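UDP-galactopyranose mutase (Deinococcus radiodurans, PDB 3HDQ) probably interconverts UDP-galactopyranose and UDP-galactofuranose with the help of a bound flavin, FAD, and is captured here holding its nucleotide-sugar substrate. Local coordinates at residues G41-E46 with Q379-F384; P84-T89 with R208-T213; A263-C268 with K347-L352; Y334-R339 with A366-Y371. All coordinates share one frame; numbering follows the deposited sequence.

Contact 1 of 4, residues G41-E46 with Q379-F384; sequences GSVLAE and QALATF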
# COMPACT_ATOMS: atom_id res chain seq x y z
N GLY A 41 4.44 -2.64 17.63
CA GLY A 41 3.58 -1.48 17.72
C GLY A 41 2.13 -1.74 17.35
O GLY A 41 1.21 -1.26 18.02
N SER A 42 1.92 -2.49 16.27
CA SER A 42 0.59 -2.67 15.70
C SER A 42 -0.31 -3.53 16.59
O SER A 42 -1.50 -3.29 16.67
CB SER A 42 0.68 -3.30 14.31
OG SER A 42 1.40 -2.45 13.44
N VAL A 43 0.26 -4.54 17.23
CA VAL A 43 -0.52 -5.38 18.12
C VAL A 43 -0.96 -4.56 19.32
O VAL A 43 -2.11 -4.63 19.75
CB VAL A 43 0.26 -6.62 18.61
CG1 VAL A 43 -0.48 -7.30 19.76
CG2 VAL A 43 0.47 -7.59 17.46
N LEU A 44 -0.05 -3.75 19.87
CA LEU A 44 -0.41 -2.89 20.99
C LEU A 44 -1.36 -1.75 20.56
O LEU A 44 -2.26 -1.36 21.31
CB LEU A 44 0.84 -2.36 21.70
CG LEU A 44 1.42 -3.36 22.70
CD1 LEU A 44 2.91 -3.16 22.92
CD2 LEU A 44 0.65 -3.28 24.04
N ALA A 45 -1.20 -1.26 19.34
CA ALA A 45 -2.13 -0.26 18.84
C ALA A 45 -3.53 -0.85 18.73
O ALA A 45 -4.52 -0.22 19.10
CB ALA A 45 -1.67 0.28 17.50
N GLU A 46 -3.62 -2.08 18.24
CA GLU A 46 -4.92 -2.73 18.08
C GLU A 46 -5.60 -3.02 19.42
O GLU A 46 -6.78 -2.72 19.60
CB GLU A 46 -4.79 -4.02 17.25
CG GLU A 46 -6.12 -4.70 16.92
CD GLU A 46 -6.61 -5.62 18.03
OE1 GLU A 46 -5.77 -6.30 18.67
OE2 GLU A 46 -7.83 -5.67 18.27
N GLN A 379 4.86 -11.27 22.99
CA GLN A 379 5.41 -10.23 23.86
C GLN A 379 4.45 -9.05 23.96
O GLN A 379 4.17 -8.54 25.05
CB GLN A 379 6.79 -9.76 23.38
CG GLN A 379 7.57 -8.95 24.42
CD GLN A 379 8.82 -8.28 23.86
OE1 GLN A 379 8.82 -7.75 22.75
NE2 GLN A 379 9.90 -8.28 24.65
N ALA A 380 3.94 -8.61 22.81
CA ALA A 380 3.04 -7.46 22.75
C ALA A 380 1.72 -7.71 23.49
O ALA A 380 1.23 -6.84 24.20
CB ALA A 380 2.79 -7.06 21.29
N LEU A 381 1.17 -8.92 23.33
CA LEU A 381 -0.07 -9.28 24.02
C LEU A 381 0.15 -9.28 25.52
O LEU A 381 -0.71 -8.85 26.27
CB LEU A 381 -0.57 -10.66 23.58
CG LEU A 381 -1.01 -10.76 22.11
CD1 LEU A 381 -1.40 -12.20 21.78
CD2 LEU A 381 -2.16 -9.81 21.83
N ALA A 382 1.31 -9.78 25.95
CA ALA A 382 1.60 -9.85 27.38
C ALA A 382 1.86 -8.45 27.96
O ALA A 382 1.51 -8.18 29.10
CB ALA A 382 2.80 -10.77 27.64
N THR A 383 2.45 -7.57 27.16
CA THR A 383 2.65 -6.19 27.57
C THR A 383 1.30 -5.51 27.73
O THR A 383 1.10 -4.72 28.66
CB THR A 383 3.54 -5.41 26.58
OG1 THR A 383 4.86 -5.96 26.59
CG2 THR A 383 3.63 -3.95 26.95
N PHE A 384 0.36 -5.81 26.84
CA PHE A 384 -0.97 -5.22 26.91
C PHE A 384 -1.67 -5.58 28.22
O PHE A 384 -2.21 -4.71 28.90
CB PHE A 384 -1.84 -5.62 25.71
CG PHE A 384 -3.27 -5.17 25.83
CD1 PHE A 384 -3.59 -3.82 25.85
CD2 PHE A 384 -4.31 -6.11 25.91
CE1 PHE A 384 -4.91 -3.41 25.96
CE2 PHE A 384 -5.63 -5.71 26.01
CZ PHE A 384 -5.93 -4.35 26.04
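Two helical segments, 41-46 and 379-384, run roughly the same way with their axes 8.8 Å apart and crossing at -36°, and Leu44 and Ala380 mark the closest backbone approach. Ala380 CB points toward the other helix, and this methyl lets Val43 come close: Val43 CG1 lies 3.6 Å from Ala380 CB. That same branch is anti to the backbone N (chi1 168°) and also reaches Leu381, whose side chain starts out away from the interface but brings CD2 back to 3.7 Å from Val43 CG1; the two side chains cross at about a right angle. Segment 41-46 belongs to helix 39-50, the first helix of the Rossmann-type dinucleotide-binding fold, and Gly41 is the last glycine of what reads as its GxGxxG signature. Helix 373-388, near the C-terminus, thus packs beside the helix that follows the glycine-rich turn, and Phe39 and Ala40, just upstream, bind FAD. Leu44 does the rest of the work with its branched end. Its CD2 rests 3.6 Å from Ala380 O, a carbonyl already engaged by the amide of Phe384 within the helix, and 3.8 Å from Phe384 CB. The other branch, CD1, lies 4.2 Å from Thr383 CG2. That methyl is anti to the backbone N of Thr383, while OG1 donates to Gln379 O from above the carbonyl plane, 3.1 Å away. Tyr97 of helix 92-99 touches both Val43 and Leu381; its OH is hydrogen-bonded to Glu46 OE1, and Glu46 OE2 forms a salt bridge with Arg100.

Contact 2 of 4, residues P84-T89 with R208-T213; sequences PHIFHT and RYFADT. With FAD (flavin-adenine dinucleotide), chain L.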
# COMPACT_ATOMS: atom_id res chain seq x y z
N PRO A 84 12.81 -12.78 3.33
CA PRO A 84 11.68 -13.71 3.45
C PRO A 84 11.15 -13.75 4.88
O PRO A 84 11.92 -13.95 5.82
CB PRO A 84 12.32 -15.05 3.11
CG PRO A 84 13.77 -14.89 3.50
CD PRO A 84 14.11 -13.46 3.22
N HIS A 85 9.84 -13.55 5.04
CA HIS A 85 9.20 -13.73 6.34
C HIS A 85 8.19 -14.89 6.33
O HIS A 85 7.12 -14.79 5.72
CB HIS A 85 8.53 -12.43 6.78
CG HIS A 85 9.51 -11.40 7.23
ND1 HIS A 85 10.52 -10.93 6.42
CD2 HIS A 85 9.66 -10.77 8.42
CE1 HIS A 85 11.25 -10.05 7.09
NE2 HIS A 85 10.74 -9.93 8.30
N ILE A 86 8.55 -15.99 6.99
CA ILE A 86 7.69 -17.16 7.04
C ILE A 86 7.04 -17.26 8.43
O ILE A 86 7.73 -17.39 9.44
CB ILE A 86 8.48 -18.48 6.72
CG1 ILE A 86 9.06 -18.47 5.29
CG2 ILE A 86 7.59 -19.69 6.86
CD1 ILE A 86 10.29 -17.63 5.11
N PHE A 87 5.71 -17.19 8.49
CA PHE A 87 5.06 -17.22 9.79
C PHE A 87 4.95 -18.63 10.36
O PHE A 87 4.54 -19.57 9.67
CB PHE A 87 3.67 -16.57 9.79
CG PHE A 87 3.05 -16.54 11.16
CD1 PHE A 87 3.41 -15.55 12.07
CD2 PHE A 87 2.17 -17.53 11.57
CE1 PHE A 87 2.87 -15.54 13.36
CE2 PHE A 87 1.62 -17.52 12.84
CZ PHE A 87 1.98 -16.53 13.74
N HIS A 88 5.34 -18.78 11.62
CA HIS A 88 5.26 -20.08 12.28
C HIS A 88 5.10 -19.91 13.78
O HIS A 88 5.72 -19.05 14.38
CB HIS A 88 6.50 -20.94 11.98
CG HIS A 88 7.78 -20.32 12.44
ND1 HIS A 88 8.35 -20.63 13.66
CD2 HIS A 88 8.60 -19.42 11.86
CE1 HIS A 88 9.47 -19.94 13.81
NE2 HIS A 88 9.64 -19.19 12.73
N THR A 89 4.26 -20.73 14.39
CA THR A 89 4.18 -20.67 15.84
C THR A 89 3.73 -21.99 16.46
O THR A 89 3.12 -22.84 15.79
CB THR A 89 3.24 -19.54 16.31
OG1 THR A 89 3.36 -19.37 17.73
CG2 THR A 89 1.80 -19.85 15.94
N ARG A 208 11.46 -30.06 7.02
CA ARG A 208 10.93 -28.72 7.28
C ARG A 208 11.93 -27.91 8.09
O ARG A 208 12.65 -28.44 8.94
CB ARG A 208 9.63 -28.75 8.06
CG ARG A 208 8.50 -29.49 7.40
CD ARG A 208 8.02 -30.50 8.40
NE ARG A 208 6.84 -30.08 9.11
CZ ARG A 208 6.54 -30.48 10.34
NH1 ARG A 208 7.37 -31.29 10.98
NH2 ARG A 208 5.43 -30.07 10.92
N TYR A 209 11.96 -26.61 7.83
CA TYR A 209 12.84 -25.76 8.58
C TYR A 209 12.30 -25.57 9.98
O TYR A 209 13.06 -25.37 10.93
CB TYR A 209 13.03 -24.44 7.86
CG TYR A 209 14.30 -23.75 8.22
CD1 TYR A 209 15.53 -24.30 7.86
CD2 TYR A 209 14.29 -22.55 8.92
CE1 TYR A 209 16.70 -23.66 8.19
CE2 TYR A 209 15.44 -21.92 9.26
CZ TYR A 209 16.65 -22.46 8.89
OH TYR A 209 17.80 -21.81 9.24
N PHE A 210 10.97 -25.65 10.12
CA PHE A 210 10.31 -25.54 11.41
C PHE A 210 9.44 -26.75 11.65
O PHE A 210 8.84 -27.28 10.71
CB PHE A 210 9.41 -24.30 11.49
CG PHE A 210 10.06 -23.05 10.98
CD1 PHE A 210 9.65 -22.48 9.79
CD2 PHE A 210 11.08 -22.45 11.70
CE1 PHE A 210 10.26 -21.33 9.31
CE2 PHE A 210 11.69 -21.29 11.22
CZ PHE A 210 11.27 -20.73 10.02
N ALA A 211 9.33 -27.16 12.91
CA ALA A 211 8.45 -28.27 13.28
C ALA A 211 7.25 -27.78 14.07
O ALA A 211 6.52 -28.58 14.64
CB ALA A 211 9.22 -29.32 14.09
N ASP A 212 7.04 -26.47 14.09
CA ASP A 212 5.94 -25.87 14.85
C ASP A 212 4.58 -26.42 14.40
O ASP A 212 4.42 -26.85 13.25
CB ASP A 212 5.91 -24.35 14.67
CG ASP A 212 7.25 -23.67 14.94
OD1 ASP A 212 7.25 -22.43 15.13
OD2 ASP A 212 8.30 -24.33 14.96
N THR A 213 3.61 -26.36 15.31
CA THR A 213 2.23 -26.79 15.07
C THR A 213 1.47 -25.97 14.00
O THR A 213 0.77 -26.53 13.15
CB THR A 213 1.42 -26.74 16.39
OG1 THR A 213 2.14 -27.45 17.40
CG2 THR A 213 0.03 -27.37 16.22
PA FAD L . 10.23 -4.06 13.49
O1A FAD L . 9.65 -4.72 12.39
O2A FAD L . 11.60 -3.86 13.25
O5B FAD L . 9.51 -2.70 13.61
C5B FAD L . 9.93 -1.65 14.40
C4B FAD L . 9.56 -0.39 13.68
O4B FAD L . 9.95 0.71 14.42
C3B FAD L . 10.34 -0.31 12.38
O3B FAD L . 9.52 -0.34 11.26
C2B FAD L . 11.06 0.99 12.46
O2B FAD L . 10.98 1.64 11.25
C1B FAD L . 10.33 1.71 13.56
N9A FAD L . 11.18 2.73 14.18
C8A FAD L . 12.38 2.60 14.73
N7A FAD L . 12.81 3.76 15.16
C5A FAD L . 11.88 4.67 14.89
C6A FAD L . 11.79 6.03 15.11
N6A FAD L . 12.66 6.64 15.83
N1A FAD L . 10.69 6.71 14.71
C2A FAD L . 9.69 6.06 14.08
N3A FAD L . 9.78 4.73 13.87
C4A FAD L . 10.86 4.04 14.25
N1 FAD L . 10.39 -13.90 11.76
C2 FAD L . 9.68 -15.03 11.62
O2 FAD L . 8.89 -15.38 12.45
N3 FAD L . 9.86 -15.76 10.52
C4 FAD L . 10.74 -15.37 9.57
O4 FAD L . 10.92 -16.01 8.59
C4X FAD L . 11.46 -14.24 9.74
N5 FAD L . 12.34 -13.87 8.80
C5X FAD L . 13.06 -12.74 8.97
C6 FAD L . 13.95 -12.36 7.99
C7 FAD L . 14.67 -11.21 8.15
C7M FAD L . 15.64 -10.80 7.11
C8 FAD L . 14.50 -10.44 9.26
C8M FAD L . 15.32 -9.21 9.38
C9 FAD L . 13.60 -10.82 10.23
C9A FAD L . 12.87 -11.97 10.10
N10 FAD L . 11.97 -12.36 11.04
C10 FAD L . 11.27 -13.50 10.85
C1' FAD L . 11.82 -11.63 12.33
C2' FAD L . 10.80 -10.52 12.28
O2' FAD L . 11.27 -9.61 11.34
C3' FAD L . 10.64 -9.78 13.61
O3' FAD L . 10.15 -10.54 14.62
C4' FAD L . 9.54 -8.80 13.53
O4' FAD L . 9.50 -8.41 12.19
C5' FAD L . 9.85 -7.68 14.47
O5' FAD L . 8.77 -6.91 14.85
P FAD L . 9.03 -5.58 15.61
O1P FAD L . 7.83 -4.84 15.68
O2P FAD L . 9.46 -5.92 16.91
O3P FAD L . 10.17 -4.81 14.86
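His88 and Phe210 lie face to face where segment 84-89, a loop running into strand 88-89 in the Rossmann-like part, meets the loop 208-213, close to both FAD and the substrate. This stack is the tight part of the contact. The ring centroids are 3.6 Å apart and the planes only 14° from parallel, with His88 NE2 3.3 Å from Phe210 CE2. A chi1 of 61° sets His88 CG between the backbone N and the carbonyl carbon and brings it 3.8 Å from Phe210 CG. At the edge of the same imidazole, ND1 donates to Asp212 OD1 at 2.6 Å, almost straight and in the ring plane, though it meets the carboxylate from above its plane. One ring is therefore held by a face and, through this His-carboxylate hydrogen bond, by an edge at once. Ile86 adds CG2 at 4.0 Å from Phe210 CE1, while its backbone grips the flavin through N to O4 and O from N3. The outer side is looser: Thr213 is exposed, and Asp212 is partly so. Here Thr89 O merely lies beside Asp212 CB, and Thr213 N turns to Asn90 instead. On the ligand side, Tyr209 sends its hydroxyl to the substrate diphosphate, and His85 lays its ring over the flavin, with NE2 3.1 Å from FAD O2'.

Contact 3 of 4, residues A263-C268 with K347-L352; sequences AFFDFC and KKYEAL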
# COMPACT_ATOMS: atom_id res chain seq x y z
N ALA A 263 19.60 4.10 20.67
CA ALA A 263 19.24 5.37 20.05
C ALA A 263 18.26 6.16 20.90
O ALA A 263 18.31 7.39 20.94
CB ALA A 263 18.65 5.15 18.65
N PHE A 264 17.35 5.46 21.58
CA PHE A 264 16.37 6.16 22.40
C PHE A 264 17.09 6.97 23.48
O PHE A 264 16.66 8.06 23.83
CB PHE A 264 15.40 5.17 23.03
CG PHE A 264 14.30 5.82 23.81
CD1 PHE A 264 13.12 6.21 23.18
CD2 PHE A 264 14.45 6.07 25.16
CE1 PHE A 264 12.11 6.82 23.90
CE2 PHE A 264 13.44 6.68 25.88
CZ PHE A 264 12.27 7.05 25.25
N PHE A 265 18.18 6.41 23.99
CA PHE A 265 18.92 7.06 25.05
C PHE A 265 20.20 7.70 24.50
O PHE A 265 21.23 7.74 25.17
CB PHE A 265 19.22 6.06 26.17
CG PHE A 265 17.98 5.59 26.90
CD1 PHE A 265 17.49 4.30 26.71
CD2 PHE A 265 17.31 6.44 27.77
CE1 PHE A 265 16.36 3.87 27.38
CE2 PHE A 265 16.17 6.01 28.45
CZ PHE A 265 15.70 4.72 28.26
N ASP A 266 20.13 8.19 23.26
CA ASP A 266 21.20 8.98 22.65
C ASP A 266 22.57 8.31 22.72
O ASP A 266 23.59 8.99 22.85
CB ASP A 266 21.27 10.37 23.30
CG ASP A 266 20.04 11.23 23.01
OD1 ASP A 266 19.42 11.08 21.93
OD2 ASP A 266 19.69 12.06 23.87
N PHE A 267 22.60 6.98 22.62
CA PHE A 267 23.86 6.23 22.63
C PHE A 267 24.75 6.64 23.81
O PHE A 267 25.98 6.61 23.71
CB PHE A 267 24.59 6.41 21.30
CG PHE A 267 23.70 6.23 20.09
CD1 PHE A 267 23.39 4.96 19.62
CD2 PHE A 267 23.15 7.33 19.44
CE1 PHE A 267 22.56 4.79 18.51
CE2 PHE A 267 22.33 7.18 18.33
CZ PHE A 267 22.02 5.90 17.87
N CYS A 268 24.12 7.01 24.92
CA CYS A 268 24.84 7.50 26.10
C CYS A 268 25.83 6.49 26.69
O CYS A 268 26.70 6.86 27.47
CB CYS A 268 23.87 8.02 27.17
SG CYS A 268 22.92 6.76 28.06
N LYS A 347 22.23 -4.55 29.19
CA LYS A 347 21.85 -4.52 30.60
C LYS A 347 21.81 -3.07 31.13
O LYS A 347 20.94 -2.70 31.92
CB LYS A 347 22.85 -5.34 31.41
CG LYS A 347 22.21 -6.37 32.32
CD LYS A 347 21.55 -7.48 31.51
CE LYS A 347 21.74 -8.86 32.16
NZ LYS A 347 21.11 -8.96 33.51
N LYS A 348 22.76 -2.26 30.68
CA LYS A 348 22.84 -0.87 31.12
C LYS A 348 21.70 -0.04 30.53
O LYS A 348 21.13 0.81 31.22
CB LYS A 348 24.19 -0.27 30.70
CG LYS A 348 25.38 -1.16 31.00
CD LYS A 348 26.05 -0.78 32.30
CE LYS A 348 26.80 0.52 32.12
NZ LYS A 348 27.44 0.53 30.77
N TYR A 349 21.39 -0.27 29.26
CA TYR A 349 20.31 0.46 28.60
C TYR A 349 18.97 0.04 29.18
O TYR A 349 18.05 0.84 29.29
CB TYR A 349 20.33 0.25 27.09
CG TYR A 349 21.35 1.12 26.38
CD1 TYR A 349 22.44 0.57 25.73
CD2 TYR A 349 21.21 2.50 26.37
CE1 TYR A 349 23.37 1.37 25.08
CE2 TYR A 349 22.13 3.31 25.72
CZ TYR A 349 23.21 2.75 25.08
OH TYR A 349 24.12 3.56 24.45
N GLU A 350 18.90 -1.24 29.55
CA GLU A 350 17.71 -1.83 30.13
C GLU A 350 17.36 -1.21 31.48
O GLU A 350 16.19 -1.04 31.81
CB GLU A 350 17.91 -3.34 30.27
CG GLU A 350 16.73 -4.07 30.91
CD GLU A 350 16.95 -5.59 30.95
OE1 GLU A 350 15.96 -6.34 30.87
OE2 GLU A 350 18.12 -6.03 31.06
N ALA A 351 18.39 -0.87 32.27
CA ALA A 351 18.18 -0.20 33.55
C ALA A 351 17.59 1.18 33.31
O ALA A 351 16.71 1.62 34.04
CB ALA A 351 19.48 -0.09 34.33
N LEU A 352 18.09 1.86 32.28
CA LEU A 352 17.52 3.14 31.87
C LEU A 352 16.06 2.96 31.44
O LEU A 352 15.18 3.69 31.89
CB LEU A 352 18.34 3.77 30.74
CG LEU A 352 19.67 4.37 31.15
CD1 LEU A 352 20.35 5.03 29.96
CD2 LEU A 352 19.48 5.37 32.30
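The turn that follows the short helix 261-264 meets helix 340-355 through a CH-pi contact of Phe265 with Leu352. Leu352 CB stands 3.8 Å from the centroid of the Phe265 ring and 11° off its normal, so the methylene sits almost squarely over the face. Phe264 CD2 lies over the opposite face, and the ring is sandwiched.

Plain apolar contact comes next. Phe265 CB meets the edge of the Tyr349 ring, 4.0 Å from CE2, and the two side chains slide past each other in opposite directions. Cys268 SG belongs to this group too, 3.6 Å from Leu352 CD1. The third kind is sulfur-aromatic: the same SG approaches the Tyr349 ring obliquely, 5.4 Å from its centroid.

The polar element is the Tyr349 hydroxyl, whose OH comes within 3.2 Å of Phe267 C. It is hydrogen-bonded to Gly270 O and Tyr269 N, just beyond the turn. The turn itself is a Schellman motif: Asp266, with positive phi, closes the helix, its N bonded to Ala263 O and Phe267 N to Asp262 O.

Across these segments the attraction is therefore carried by carbon and sulfur surfaces, while the hydroxyl of the buried Tyr349 finds its partners in the chain immediately after Cys268, tying helix 340-355 to this surface turn by both means.

Contact 4 of 4, residues Y334-R339 with A366-Y371; sequences YYPVPR and ATYRYY. With GDU (galactose-uridine-5'-diphosphate), chain K.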
# COMPACT_ATOMS: atom_id res chain seq x y z
N TYR A 334 18.57 -4.90 12.13
CA TYR A 334 17.62 -6.01 11.97
C TYR A 334 17.82 -7.13 13.00
O TYR A 334 16.87 -7.83 13.33
CB TYR A 334 17.71 -6.62 10.57
CG TYR A 334 17.38 -5.68 9.43
CD1 TYR A 334 18.26 -5.52 8.37
CD2 TYR A 334 16.20 -4.95 9.42
CE1 TYR A 334 17.98 -4.67 7.33
CE2 TYR A 334 15.90 -4.10 8.37
CZ TYR A 334 16.80 -3.96 7.33
OH TYR A 334 16.52 -3.11 6.27
N TYR A 335 19.05 -7.28 13.50
CA TYR A 335 19.37 -8.35 14.44
C TYR A 335 20.14 -7.82 15.65
O TYR A 335 21.15 -7.14 15.48
CB TYR A 335 20.30 -9.38 13.80
CG TYR A 335 19.80 -10.11 12.57
CD1 TYR A 335 19.90 -9.55 11.30
CD2 TYR A 335 19.27 -11.40 12.67
CE1 TYR A 335 19.46 -10.22 10.19
CE2 TYR A 335 18.84 -12.08 11.55
CZ TYR A 335 18.94 -11.49 10.32
OH TYR A 335 18.50 -12.16 9.20
N PRO A 336 19.69 -8.15 16.86
CA PRO A 336 20.62 -7.99 17.99
C PRO A 336 21.75 -8.99 17.79
O PRO A 336 21.58 -9.96 17.04
CB PRO A 336 19.78 -8.41 19.20
CG PRO A 336 18.38 -8.60 18.71
CD PRO A 336 18.46 -8.86 17.25
N VAL A 337 22.88 -8.77 18.46
CA VAL A 337 24.05 -9.64 18.32
C VAL A 337 24.37 -10.34 19.65
O VAL A 337 25.23 -9.89 20.41
CB VAL A 337 25.27 -8.82 17.85
CG1 VAL A 337 26.48 -9.73 17.61
CG2 VAL A 337 24.92 -8.03 16.58
N PRO A 338 23.68 -11.46 19.94
CA PRO A 338 23.81 -12.10 21.25
C PRO A 338 25.24 -12.61 21.52
O PRO A 338 25.71 -13.54 20.87
CB PRO A 338 22.80 -13.26 21.17
CG PRO A 338 21.89 -12.90 20.04
CD PRO A 338 22.76 -12.21 19.06
N ARG A 339 25.92 -11.97 22.46
CA ARG A 339 27.23 -12.38 22.96
C ARG A 339 27.46 -11.57 24.23
O ARG A 339 26.87 -10.50 24.39
CB ARG A 339 28.33 -12.12 21.94
CG ARG A 339 28.44 -10.69 21.50
CD ARG A 339 29.31 -10.56 20.26
NE ARG A 339 30.67 -11.07 20.45
CZ ARG A 339 31.76 -10.33 20.30
NH1 ARG A 339 31.64 -9.05 19.98
NH2 ARG A 339 32.97 -10.86 20.47
N ALA A 366 13.80 -3.03 20.54
CA ALA A 366 13.67 -2.27 21.76
C ALA A 366 14.07 -3.06 23.01
O ALA A 366 14.50 -2.48 24.02
CB ALA A 366 12.23 -1.76 21.87
N THR A 367 13.93 -4.39 22.96
CA THR A 367 14.31 -5.23 24.09
C THR A 367 15.49 -6.12 23.74
O THR A 367 15.85 -7.01 24.51
CB THR A 367 13.13 -6.08 24.63
OG1 THR A 367 12.73 -7.08 23.67
CG2 THR A 367 11.95 -5.20 24.96
N TYR A 368 16.09 -5.88 22.58
CA TYR A 368 17.32 -6.57 22.18
C TYR A 368 17.17 -8.09 22.28
O TYR A 368 18.01 -8.78 22.87
CB TYR A 368 18.50 -6.07 23.02
CG TYR A 368 19.85 -6.17 22.33
CD1 TYR A 368 20.12 -5.42 21.19
CD2 TYR A 368 20.86 -7.00 22.82
CE1 TYR A 368 21.34 -5.49 20.56
CE2 TYR A 368 22.09 -7.08 22.19
CZ TYR A 368 22.32 -6.32 21.06
OH TYR A 368 23.53 -6.38 20.41
N ARG A 369 16.10 -8.60 21.70
CA ARG A 369 15.82 -10.03 21.72
C ARG A 369 15.70 -10.59 20.31
O ARG A 369 15.03 -10.00 19.46
CB ARG A 369 14.56 -10.30 22.55
CG ARG A 369 14.79 -10.02 24.04
CD ARG A 369 13.56 -10.33 24.86
NE ARG A 369 13.64 -9.79 26.21
CZ ARG A 369 12.64 -9.85 27.09
NH1 ARG A 369 11.50 -10.43 26.74
NH2 ARG A 369 12.78 -9.33 28.30
N TYR A 370 16.39 -11.70 20.04
CA TYR A 370 16.38 -12.33 18.72
C TYR A 370 15.06 -13.08 18.52
O TYR A 370 15.03 -14.32 18.51
CB TYR A 370 17.60 -13.26 18.57
CG TYR A 370 17.96 -13.75 17.16
CD1 TYR A 370 17.06 -13.66 16.10
CD2 TYR A 370 19.20 -14.33 16.90
CE1 TYR A 370 17.39 -14.12 14.82
CE2 TYR A 370 19.54 -14.80 15.63
CZ TYR A 370 18.63 -14.69 14.59
OH TYR A 370 18.95 -15.14 13.33
N TYR A 371 13.97 -12.33 18.35
CA TYR A 371 12.61 -12.89 18.34
C TYR A 371 12.04 -13.10 16.94
O TYR A 371 12.25 -12.28 16.04
CB TYR A 371 11.65 -11.98 19.11
CG TYR A 371 11.56 -12.24 20.60
CD1 TYR A 371 12.20 -13.33 21.17
CD2 TYR A 371 10.80 -11.42 21.43
CE1 TYR A 371 12.11 -13.57 22.52
CE2 TYR A 371 10.70 -11.67 22.79
CZ TYR A 371 11.36 -12.75 23.33
OH TYR A 371 11.30 -13.03 24.68
N1 GDU K . 22.92 -21.04 10.61
C2 GDU K . 23.80 -21.54 9.88
N3 GDU K . 23.85 -22.14 8.77
C4 GDU K . 22.64 -22.28 8.19
C5 GDU K . 21.47 -21.75 8.91
C6 GDU K . 21.66 -21.13 10.10
O2 GDU K . 25.10 -21.38 10.44
O4 GDU K . 22.52 -22.82 7.09
C1D GDU K . 23.18 -20.37 11.85
C2D GDU K . 23.64 -18.89 11.81
O2D GDU K . 24.42 -18.53 12.94
C3D GDU K . 22.30 -18.18 11.77
C4D GDU K . 21.59 -18.97 12.87
O4D GDU K . 22.04 -20.32 12.73
O3D GDU K . 22.45 -16.79 12.06
C5D GDU K . 20.10 -18.73 13.01
O5D GDU K . 19.55 -19.20 11.76
PA GDU K . 18.24 -18.56 11.11
O1A GDU K . 17.79 -19.48 10.02
O2A GDU K . 17.20 -18.49 12.15
O3A GDU K . 18.58 -17.17 10.43
PB GDU K . 17.50 -16.02 10.25
O1B GDU K . 18.32 -14.96 9.62
O2B GDU K . 16.91 -15.45 11.48
O3B GDU K . 16.35 -16.39 9.19
C1' GDU K . 15.04 -15.84 8.93
C2' GDU K . 14.03 -16.48 9.90
C3' GDU K . 14.28 -18.01 9.83
C4' GDU K . 13.84 -18.50 8.42
C5' GDU K . 14.56 -17.64 7.35
C6' GDU K . 13.99 -17.83 5.91
O2' GDU K . 14.14 -15.93 11.22
O3' GDU K . 13.55 -18.65 10.90
O4' GDU K . 12.40 -18.37 8.33
O5' GDU K . 14.70 -16.21 7.57
O6' GDU K . 14.79 -18.74 5.11
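The diphosphate end of the substrate pocket is where Tyr335 and Tyr370 meet, each handing its hydroxyl to a different oxygen of the same phosphate. Tyr335 OH donates to GDU O1B and Tyr370 OH to GDU O2B, both at 2.8 Å. The two rings stand nearly perpendicular, planes at 89° and centroids 5.7 Å apart, in an offset edge-to-face pair with the edge of Tyr335 toward the face of Tyr370. Tyr335 CE2 comes 3.5 Å from Tyr370 OH, so the Tyr335 edge lies against the Tyr370 hydroxyl. Arg198 makes a cation-pi contact with Tyr370 and also binds the substrate.

Behind this pair, Pro336 packs into loop 366-371. Its CB lies over the face of Tyr368, 3.5 Å from the ring centroid and 11° off the normal, while CG reaches Arg369 C at 3.7 Å. The hydroxyl at the far end of that ring receives a hydrogen bond from Val337 N, 3.2 Å to Tyr368 OH and nearly straight at 167°, and is also bonded to Pro273 O. Pro338 CG touches Tyr370 loosely.

Tyr370 is the centre of an inverse gamma turn, and Tyr334 and Tyr335 form a classic beta bulge opposite Arg275 at the end of strand 320-336. A pair of tyrosines gripping the diphosphate beside the flavin is characteristic of the substrate site of UDP-galactopyranose mutases.

How the contacts relate
Along the chain, contact 1 closes a loop that holds all the others: contact 2 comes first within it, and contacts 3 and 4 follow, their segments alternating. Contacts 1 and 4 have centres about 18 Å apart and touch directly, Gln379 NE2 lying 3.2 Å from Thr367 OG1, and loop 366-371 leads into helix 373-388. Contacts 3 and 4, centres about 14 Å apart, are joined by strand 320-336 running on into helix 340-355. Contacts 2 and 3 lie on opposite sides of the chain's centre, their centres about 33 Å apart. Contacts 2 and 4 approach the substrate from separate parts of the fold, while contact 1 packs near the FAD-binding glycine-rich turn and contact 3 stays at the surface.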